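Local structure of probable fumarate reductase Ifc3 (Shewanella frigidimarina, 1QO8) at residues G41-L46 and G61-T66; K173-T176 and E181-V184; L228-S231 and R235-R238. The protein catalyses the essentially one-way reduction of fumarate to succinate in vitro, using one FAD and four covalently bound c-type hemes per subunit. All coordinates share one frame; numbering follows the deposited sequence.

Contact 1: G41-L46 and G61-T66; sequences GEYAEL and GDINCT. With HEM (protoporphyrin IX containing Fe), chain D.
Y43 reaches from the first turn of helix 43-46 to the loop 61-66, and its hydroxyl gives a very short hydrogen bond to the carbonyl of I63, OH to O 2.5 Å. The ring leaves the helix with CG beside the backbone N and anti to the carbonyl carbon (chi1 -69°), which lays it between the loop and the heme. One face takes the vinyl-derived carbon CBB of the heme, 3.6 Å above the plane and offset toward the rim. At the edge, in the ring plane, lie I63 O and D62 OD1, the latter 3.5 Å from Y43 CE2; the carboxylate itself is turned 88° from the ring. The same OD1 forms a salt bridge with K37, while D62 OD2 accepts from a water whose O is 2.9 Å from it and which also donates to E42 OE1, so a single water joins the two acidic side chains. I63 sends CG1 to within 3.6 Å of Y43 OH, and its CD1 lies 3.8 Å from the heme methyl CMC. C65 SG is only 2.3 Å from heme CAB, consistent with the thioether link of heme c #3 being left unmodelled. The contact lies within the cytochrome part of the chain: Y43 and L46 pack on the axial ligand H56, N64 and C65 rest against helix 30-40, and I63 touches F155 of the flavoprotein part.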
loop_
_atom_site.group_PDB
_atom_site.type_symbol
_atom_site.label_atom_id
_atom_site.label_comp_id
_atom_site.label_asym_id
_atom_site.label_seq_id
_atom_site.Cartn_x
_atom_site.Cartn_y
_atom_site.Cartn_z
ATOM N N GLY A 41 13.780 -23.640 41.482
ATOM C CA GLY A 41 12.832 -24.662 40.965
ATOM C C GLY A 41 12.265 -24.220 39.597
ATOM O O GLY A 41 12.322 -23.032 39.245
ATOM N N GLU A 42 11.810 -25.190 38.831
ATOM C CA GLU A 42 11.026 -24.886 37.602
ATOM C C GLU A 42 9.590 -24.521 37.897
ATOM O O GLU A 42 9.067 -24.536 39.019
ATOM C CB GLU A 42 11.081 -26.147 36.765
ATOM C CG GLU A 42 12.253 -27.061 36.706
ATOM C CD GLU A 42 13.245 -26.707 35.602
ATOM O OE1 GLU A 42 12.733 -26.233 34.567
ATOM O OE2 GLU A 42 14.484 -26.856 35.664
ATOM N N TYR A 43 8.758 -24.239 36.864
ATOM C CA TYR A 43 7.394 -23.782 37.018
ATOM C C TYR A 43 6.522 -24.829 37.723
ATOM O O TYR A 43 5.659 -24.443 38.484
ATOM C CB TYR A 43 6.724 -23.339 35.686
ATOM C CG TYR A 43 7.323 -22.055 35.099
ATOM C CD1 TYR A 43 7.096 -20.795 35.632
ATOM C CD2 TYR A 43 8.142 -22.126 34.014
ATOM C CE1 TYR A 43 7.628 -19.660 35.079
ATOM C CE2 TYR A 43 8.738 -21.011 33.452
ATOM C CZ TYR A 43 8.405 -19.792 33.966
ATOM O OH TYR A 43 9.012 -18.698 33.414
ATOM N N ALA A 44 6.645 -26.068 37.447
ATOM C CA ALA A 44 5.854 -27.159 38.091
ATOM C C ALA A 44 6.045 -27.092 39.574
ATOM O O ALA A 44 5.084 -27.126 40.387
ATOM C CB ALA A 44 6.255 -28.535 37.505
ATOM N N GLU A 45 7.239 -26.725 40.066
ATOM C CA GLU A 45 7.450 -26.597 41.488
ATOM C C GLU A 45 6.994 -25.241 41.925
ATOM O O GLU A 45 6.500 -25.089 43.043
ATOM C CB GLU A 45 8.960 -26.902 41.736
ATOM C CG GLU A 45 9.330 -26.687 43.208
ATOM C CD GLU A 45 10.687 -27.369 43.539
ATOM O OE1 GLU A 45 11.495 -27.705 42.669
ATOM O OE2 GLU A 45 10.894 -27.553 44.762
ATOM N N LEU A 46 7.147 -24.163 41.122
ATOM C CA LEU A 46 6.718 -22.863 41.623
ATOM C C LEU A 46 5.190 -22.772 41.590
ATOM O O LEU A 46 4.636 -21.943 42.293
ATOM C CB LEU A 46 7.297 -21.685 40.827
ATOM C CG LEU A 46 8.842 -21.555 40.964
ATOM C CD1 LEU A 46 9.306 -20.631 39.855
ATOM C CD2 LEU A 46 9.221 -20.948 42.319
ATOM N N GLY A 61 3.507 -20.947 28.749
ATOM C CA GLY A 61 4.252 -22.239 28.620
ATOM C C GLY A 61 5.675 -21.878 29.245
ATOM O O GLY A 61 5.776 -21.003 30.100
ATOM N N ASP A 62 6.684 -22.567 28.817
ATOM C CA ASP A 62 7.941 -22.570 29.619
ATOM C C ASP A 62 8.824 -21.399 29.192
ATOM O O ASP A 62 9.495 -21.529 28.164
ATOM C CB ASP A 62 8.669 -23.882 29.272
ATOM C CG ASP A 62 9.863 -24.025 30.256
ATOM O OD1 ASP A 62 10.204 -23.253 31.141
ATOM O OD2 ASP A 62 10.575 -25.030 30.072
ATOM N N ILE A 63 8.710 -20.194 29.682
ATOM C CA ILE A 63 9.474 -19.052 29.190
ATOM C C ILE A 63 10.533 -18.585 30.203
ATOM O O ILE A 63 10.371 -18.950 31.389
ATOM C CB ILE A 63 8.502 -17.860 28.985
ATOM C CG1 ILE A 63 7.815 -17.497 30.289
ATOM C CG2 ILE A 63 7.522 -18.226 27.867
ATOM C CD1 ILE A 63 6.941 -16.213 30.129
ATOM N N ASN A 64 11.424 -17.643 29.826
ATOM C CA ASN A 64 12.375 -17.117 30.785
ATOM C C ASN A 64 11.710 -16.512 32.007
ATOM O O ASN A 64 10.823 -15.713 31.707
ATOM C CB ASN A 64 13.367 -16.127 30.188
ATOM C CG ASN A 64 14.464 -16.779 29.368
ATOM O OD1 ASN A 64 14.842 -17.942 29.557
ATOM N ND2 ASN A 64 14.995 -16.115 28.334
ATOM N N CYS A 65 12.101 -16.825 33.283
ATOM C CA CYS A 65 11.781 -15.963 34.383
ATOM C C CYS A 65 11.967 -14.472 34.162
ATOM O O CYS A 65 11.204 -13.657 34.687
ATOM C CB CYS A 65 12.528 -16.402 35.709
ATOM S SG CYS A 65 12.772 -18.204 35.727
ATOM N N THR A 66 13.061 -13.999 33.532
ATOM C CA THR A 66 13.311 -12.615 33.272
ATOM C C THR A 66 12.475 -12.092 32.089
ATOM O O THR A 66 12.578 -10.891 31.796
ATOM C CB THR A 66 14.852 -12.436 32.951
ATOM O OG1 THR A 66 15.102 -13.167 31.759
ATOM C CG2 THR A 66 15.665 -13.109 34.111
HETATM C CHA HEM D . 6.672 -14.204 42.607
HETATM C CHB HEM D . 10.329 -16.805 40.934
HETATM C CHC HEM D . 8.787 -16.574 36.382
HETATM C CHD HEM D . 5.647 -13.224 37.981
HETATM C C1A HEM D . 7.805 -14.981 42.539
HETATM C C2A HEM D . 8.615 -15.408 43.710
HETATM C C3A HEM D . 9.590 -16.135 43.254
HETATM C C4A HEM D . 9.493 -16.192 41.796
HETATM C CMA HEM D . 10.773 -16.863 43.977
HETATM C CAA HEM D . 8.233 -15.011 45.151
HETATM C CBA HEM D . 7.086 -15.916 45.718
HETATM C CGA HEM D . 7.400 -17.370 45.497
HETATM O O1A HEM D . 8.505 -17.757 46.001
HETATM O O2A HEM D . 6.605 -18.067 44.802
HETATM C C1B HEM D . 10.197 -17.070 39.576
HETATM C C2B HEM D . 10.918 -18.010 38.811
HETATM C C3B HEM D . 10.429 -18.017 37.592
HETATM C C4B HEM D . 9.456 -16.967 37.509
HETATM C CMB HEM D . 12.033 -18.917 39.450
HETATM C CAB HEM D . 10.677 -18.983 36.428
HETATM C CBB HEM D . 10.901 -20.308 36.609
HETATM C C1C HEM D . 7.810 -15.593 36.455
HETATM C C2C HEM D . 7.141 -15.050 35.272
HETATM C C3C HEM D . 6.249 -14.186 35.722
HETATM C C4C HEM D . 6.410 -14.049 37.167
HETATM C CMC HEM D . 7.511 -15.546 33.869
HETATM C CAC HEM D . 5.154 -13.356 35.021
HETATM C CBC HEM D . 4.290 -13.920 34.076
HETATM C C1D HEM D . 5.568 -13.277 39.344
HETATM C C2D HEM D . 4.679 -12.527 40.164
HETATM C C3D HEM D . 5.005 -12.789 41.424
HETATM C C4D HEM D . 6.085 -13.737 41.445
HETATM C CMD HEM D . 3.527 -11.596 39.652
HETATM C CAD HEM D . 4.230 -12.284 42.704
HETATM C CBD HEM D . 3.216 -13.388 43.080
HETATM C CGD HEM D . 3.071 -13.488 44.573
HETATM O O1D HEM D . 2.331 -12.561 45.027
HETATM O O2D HEM D . 3.691 -14.413 45.165
HETATM N NA HEM D . 8.397 -15.475 41.421
HETATM N NB HEM D . 9.255 -16.426 38.774
HETATM N NC HEM D . 7.372 -14.925 37.534
HETATM N ND HEM D . 6.489 -14.021 40.141
HETATM FE FE HEM D . 7.873 -15.271 39.461
HETATM O O HOH W 1 10.915 -25.661 32.925
#

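Contact 2: K173-T176 and E181-V184; sequences KQQT and EDKV
Helix 173-177 and the extended loop leading into helix 184-194 come no nearer than 7.0 Å between the CA atoms of Q175 and E181, a gap spanned by side chains, with Q175 and D182 each pointing into it. The amide of Q175 donates from NE2 to D182 OD2 at 2.8 Å, almost straight at 177°. OD2 of D182 lies in the amide plane, whereas the donor meets OD2 on its anti side and 29° out of the carboxylate plane, the two flat groups being turned 79° to each other. An extended chain beyond CG carries the Q175 amide out to this point. Its rotation is fixed at both ends: OE1 accepts from the backbone N of G171, and NE2 also donates to the carbonyl O of D237. D182 is likewise shared, since its other oxygen, OD1, forms a salt bridge with R238 and receives a weak bond from the backbone N of K183, 3.0 Å away. Within the helix, T176 OG1 turns back to donate to the carbonyl O of K173 at 3.2 Å. K183 then occupies the N-cap position of the next helix. The arrangement is a helix-loop-helix connection in the FAD-binding part of the protein, closed by a buried glutamine that bonds to an aspartate just ahead of the second helix.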
loop_
_atom_site.group_PDB
_atom_site.type_symbol
_atom_site.label_atom_id
_atom_site.label_comp_id
_atom_site.label_asym_id
_atom_site.label_seq_id
_atom_site.Cartn_x
_atom_site.Cartn_y
_atom_site.Cartn_z
ATOM N N LYS A 173 -7.567 -37.987 9.206
ATOM C CA LYS A 173 -8.191 -39.105 9.934
ATOM C C LYS A 173 -9.196 -38.550 10.931
ATOM O O LYS A 173 -10.149 -39.288 11.245
ATOM C CB LYS A 173 -7.078 -39.942 10.523
ATOM C CG LYS A 173 -6.342 -39.296 11.667
ATOM C CD LYS A 173 -5.373 -40.284 12.287
ATOM C CE LYS A 173 -4.594 -39.748 13.457
ATOM N NZ LYS A 173 -5.321 -39.783 14.746
ATOM N N GLN A 174 -9.118 -37.309 11.436
ATOM C CA GLN A 174 -10.193 -36.822 12.316
ATOM C C GLN A 174 -11.509 -36.631 11.530
ATOM O O GLN A 174 -12.612 -36.826 12.058
ATOM C CB GLN A 174 -9.884 -35.542 13.086
ATOM C CG GLN A 174 -8.791 -35.597 14.132
ATOM C CD GLN A 174 -7.387 -35.697 13.584
ATOM O OE1 GLN A 174 -7.049 -35.589 12.387
ATOM N NE2 GLN A 174 -6.449 -35.924 14.488
ATOM N N GLN A 175 -11.390 -36.324 10.236
ATOM C CA GLN A 175 -12.586 -36.182 9.429
ATOM C C GLN A 175 -13.142 -37.590 9.191
ATOM O O GLN A 175 -14.360 -37.687 9.305
ATOM C CB GLN A 175 -12.403 -35.365 8.169
ATOM C CG GLN A 175 -12.241 -33.853 8.358
ATOM C CD GLN A 175 -12.095 -33.129 7.032
ATOM O OE1 GLN A 175 -11.377 -33.618 6.183
ATOM N NE2 GLN A 175 -12.768 -32.014 6.794
ATOM N N THR A 176 -12.333 -38.620 9.013
ATOM C CA THR A 176 -12.880 -39.924 8.694
ATOM C C THR A 176 -13.473 -40.584 9.959
ATOM O O THR A 176 -14.361 -41.406 9.851
ATOM C CB THR A 176 -11.939 -40.990 8.102
ATOM O OG1 THR A 176 -11.152 -41.488 9.183
ATOM C CG2 THR A 176 -11.071 -40.487 6.995
ATOM N N GLU A 181 -17.401 -35.976 5.231
ATOM C CA GLU A 181 -16.863 -35.992 3.871
ATOM C C GLU A 181 -16.400 -34.588 3.486
ATOM O O GLU A 181 -17.097 -33.617 3.769
ATOM C CB GLU A 181 -17.905 -36.542 2.926
ATOM C CG GLU A 181 -18.713 -35.657 2.019
ATOM C CD GLU A 181 -19.753 -36.445 1.224
ATOM O OE1 GLU A 181 -20.266 -37.467 1.765
ATOM O OE2 GLU A 181 -20.078 -36.048 0.079
ATOM N N ASP A 182 -15.230 -34.438 2.895
ATOM C CA ASP A 182 -14.710 -33.131 2.516
ATOM C C ASP A 182 -13.869 -33.371 1.275
ATOM O O ASP A 182 -13.590 -34.526 0.967
ATOM C CB ASP A 182 -13.891 -32.543 3.649
ATOM C CG ASP A 182 -13.438 -31.099 3.529
ATOM O OD1 ASP A 182 -13.972 -30.386 2.639
ATOM O OD2 ASP A 182 -12.581 -30.695 4.376
ATOM N N LYS A 183 -13.590 -32.360 0.476
ATOM C CA LYS A 183 -12.823 -32.510 -0.752
ATOM C C LYS A 183 -11.906 -31.287 -0.848
ATOM O O LYS A 183 -12.297 -30.193 -0.425
ATOM C CB LYS A 183 -13.629 -32.531 -2.055
ATOM C CG LYS A 183 -14.714 -33.583 -2.116
ATOM C CD LYS A 183 -15.565 -33.526 -3.374
ATOM C CE LYS A 183 -16.794 -34.421 -3.220
ATOM N NZ LYS A 183 -16.502 -35.789 -3.761
ATOM N N VAL A 184 -10.748 -31.515 -1.399
ATOM C CA VAL A 184 -9.776 -30.458 -1.598
ATOM C C VAL A 184 -10.390 -29.269 -2.332
ATOM O O VAL A 184 -10.133 -28.119 -1.952
ATOM C CB VAL A 184 -8.569 -31.001 -2.353
ATOM C CG1 VAL A 184 -7.682 -29.873 -2.871
ATOM C CG2 VAL A 184 -7.728 -31.881 -1.462
#

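Contact 3: L228-S231 and R235-R238; sequences LKRS and RVDR
R230 and D237 form a salt bridge, with NE of R230 donating to OD1 of D237 at 2.9 Å and 142°. OD1 is met nearly along its C-O bond and lies tilted 22° from the guanidinium plane; a second, weak bond to the same oxygen comes from R230 NH2. The arginine bends at chi3 (-53°), folding its guanidinium back over the loop, where the carbonyl O of R235 sits 3.4 Å above its centre. The other carboxylate oxygen, D237 OD2, takes a water at 2.6 Å that also reaches L228 O weakly. A different water bridges the backbones, accepting from the N atoms of S231 and R238 and donating to V236 O, and it supplements the weak direct bond from R238 N to K229 O. Beneath the polar layer L228 lies across D237, its CG 3.8 Å from D237 CB and CD1 3.7 Å from D237 O. R235 and R238 turn the other way: both form salt bridges with D190, and R238 a further one with D182. The two runs of chain flank the turn between strands 227-229 and 239-241 of a small antiparallel sheet, with L228 backed by helix 173-177 and R238 against W186 and F187 of helix 184-194.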
loop_
_atom_site.group_PDB
_atom_site.type_symbol
_atom_site.label_atom_id
_atom_site.label_comp_id
_atom_site.label_asym_id
_atom_site.label_seq_id
_atom_site.Cartn_x
_atom_site.Cartn_y
_atom_site.Cartn_z
ATOM N N LEU A 228 -12.810 -31.906 16.210
ATOM C CA LEU A 228 -13.164 -31.445 14.871
ATOM C C LEU A 228 -14.421 -30.582 14.933
ATOM O O LEU A 228 -15.477 -31.036 15.392
ATOM C CB LEU A 228 -13.398 -32.609 13.895
ATOM C CG LEU A 228 -13.776 -32.215 12.469
ATOM C CD1 LEU A 228 -12.629 -31.567 11.702
ATOM C CD2 LEU A 228 -14.254 -33.415 11.628
ATOM N N LYS A 229 -14.355 -29.356 14.452
ATOM C CA LYS A 229 -15.449 -28.434 14.446
ATOM C C LYS A 229 -15.457 -27.665 13.103
ATOM O O LYS A 229 -14.554 -27.735 12.270
ATOM C CB LYS A 229 -15.436 -27.337 15.544
ATOM C CG LYS A 229 -15.746 -27.908 16.941
ATOM C CD LYS A 229 -16.096 -26.768 17.898
ATOM C CE LYS A 229 -16.803 -27.278 19.155
ATOM N NZ LYS A 229 -15.761 -27.768 20.123
ATOM N N ARG A 230 -16.584 -26.937 13.019
ATOM C CA ARG A 230 -16.878 -26.193 11.850
ATOM C C ARG A 230 -16.571 -24.741 12.156
ATOM O O ARG A 230 -16.911 -24.312 13.259
ATOM C CB ARG A 230 -18.368 -26.297 11.404
ATOM C CG ARG A 230 -18.459 -25.554 10.049
ATOM C CD ARG A 230 -19.711 -25.887 9.266
ATOM N NE ARG A 230 -19.939 -27.298 9.049
ATOM C CZ ARG A 230 -21.071 -27.754 8.504
ATOM N NH1 ARG A 230 -22.037 -26.904 8.125
ATOM N NH2 ARG A 230 -21.268 -29.049 8.310
ATOM N N SER A 231 -15.985 -24.054 11.179
ATOM C CA SER A 231 -15.749 -22.647 11.350
ATOM C C SER A 231 -16.409 -21.882 10.186
ATOM O O SER A 231 -16.592 -22.452 9.115
ATOM C CB SER A 231 -14.253 -22.318 11.204
ATOM O OG SER A 231 -13.469 -22.857 12.233
ATOM N N ARG A 235 -17.795 -25.194 4.574
ATOM C CA ARG A 235 -19.091 -25.800 4.259
ATOM C C ARG A 235 -19.233 -27.125 4.994
ATOM O O ARG A 235 -20.340 -27.612 5.132
ATOM C CB ARG A 235 -19.207 -25.936 2.732
ATOM C CG ARG A 235 -18.483 -27.114 2.181
ATOM C CD ARG A 235 -18.573 -27.229 0.653
ATOM N NE ARG A 235 -17.978 -26.031 0.046
ATOM C CZ ARG A 235 -17.817 -25.850 -1.266
ATOM N NH1 ARG A 235 -18.214 -26.822 -2.087
ATOM N NH2 ARG A 235 -17.283 -24.750 -1.788
ATOM N N VAL A 236 -18.167 -27.761 5.429
ATOM C CA VAL A 236 -18.143 -28.892 6.341
ATOM C C VAL A 236 -17.096 -28.651 7.446
ATOM O O VAL A 236 -16.361 -27.629 7.459
ATOM C CB VAL A 236 -17.816 -30.219 5.648
ATOM C CG1 VAL A 236 -18.180 -31.366 6.607
ATOM C CG2 VAL A 236 -18.608 -30.588 4.394
ATOM N N ASP A 237 -17.041 -29.547 8.424
ATOM C CA ASP A 237 -16.233 -29.394 9.621
ATOM C C ASP A 237 -14.782 -29.705 9.251
ATOM O O ASP A 237 -14.605 -30.779 8.704
ATOM C CB ASP A 237 -16.664 -30.419 10.676
ATOM C CG ASP A 237 -18.048 -30.164 11.212
ATOM O OD1 ASP A 237 -18.891 -29.537 10.525
ATOM O OD2 ASP A 237 -18.240 -30.643 12.354
ATOM N N ARG A 238 -13.873 -28.776 9.409
ATOM C CA ARG A 238 -12.484 -28.980 8.935
ATOM C C ARG A 238 -11.446 -28.453 9.900
ATOM O O ARG A 238 -10.240 -28.460 9.732
ATOM C CB ARG A 238 -12.409 -27.966 7.757
ATOM C CG ARG A 238 -11.811 -28.535 6.509
ATOM C CD ARG A 238 -11.814 -27.445 5.434
ATOM N NE ARG A 238 -12.625 -27.959 4.335
ATOM C CZ ARG A 238 -13.558 -27.153 3.807
ATOM N NH1 ARG A 238 -13.788 -25.905 4.201
ATOM N NH2 ARG A 238 -14.304 -27.689 2.859
HETATM O O HOH W 2 -17.205 -32.905 13.195
HETATM O O HOH W 3 -14.480 -26.035 9.268
#

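Following the chain from the N terminus, contact 1 closes a loop of 14 intervening residues inside the cytochrome domain, bringing the segment 61-66, which carries C65, back against helix 43-46. Contacts 2 and 3 come later, both in the FAD-binding part, and each closes a short connection: contact 2 from helix 173-177 to helix 184-194, contact 3 between strands 227-229 and 239-241. All three are in series, none enclosing another. Contact 1 stands apart, its nearest atoms about 22 Å from either of the others. Contacts 2 and 3 touch directly, through the D182 to R238 salt bridge and packing of E181 on V236, so the helical connection is fastened to the hairpin beside it.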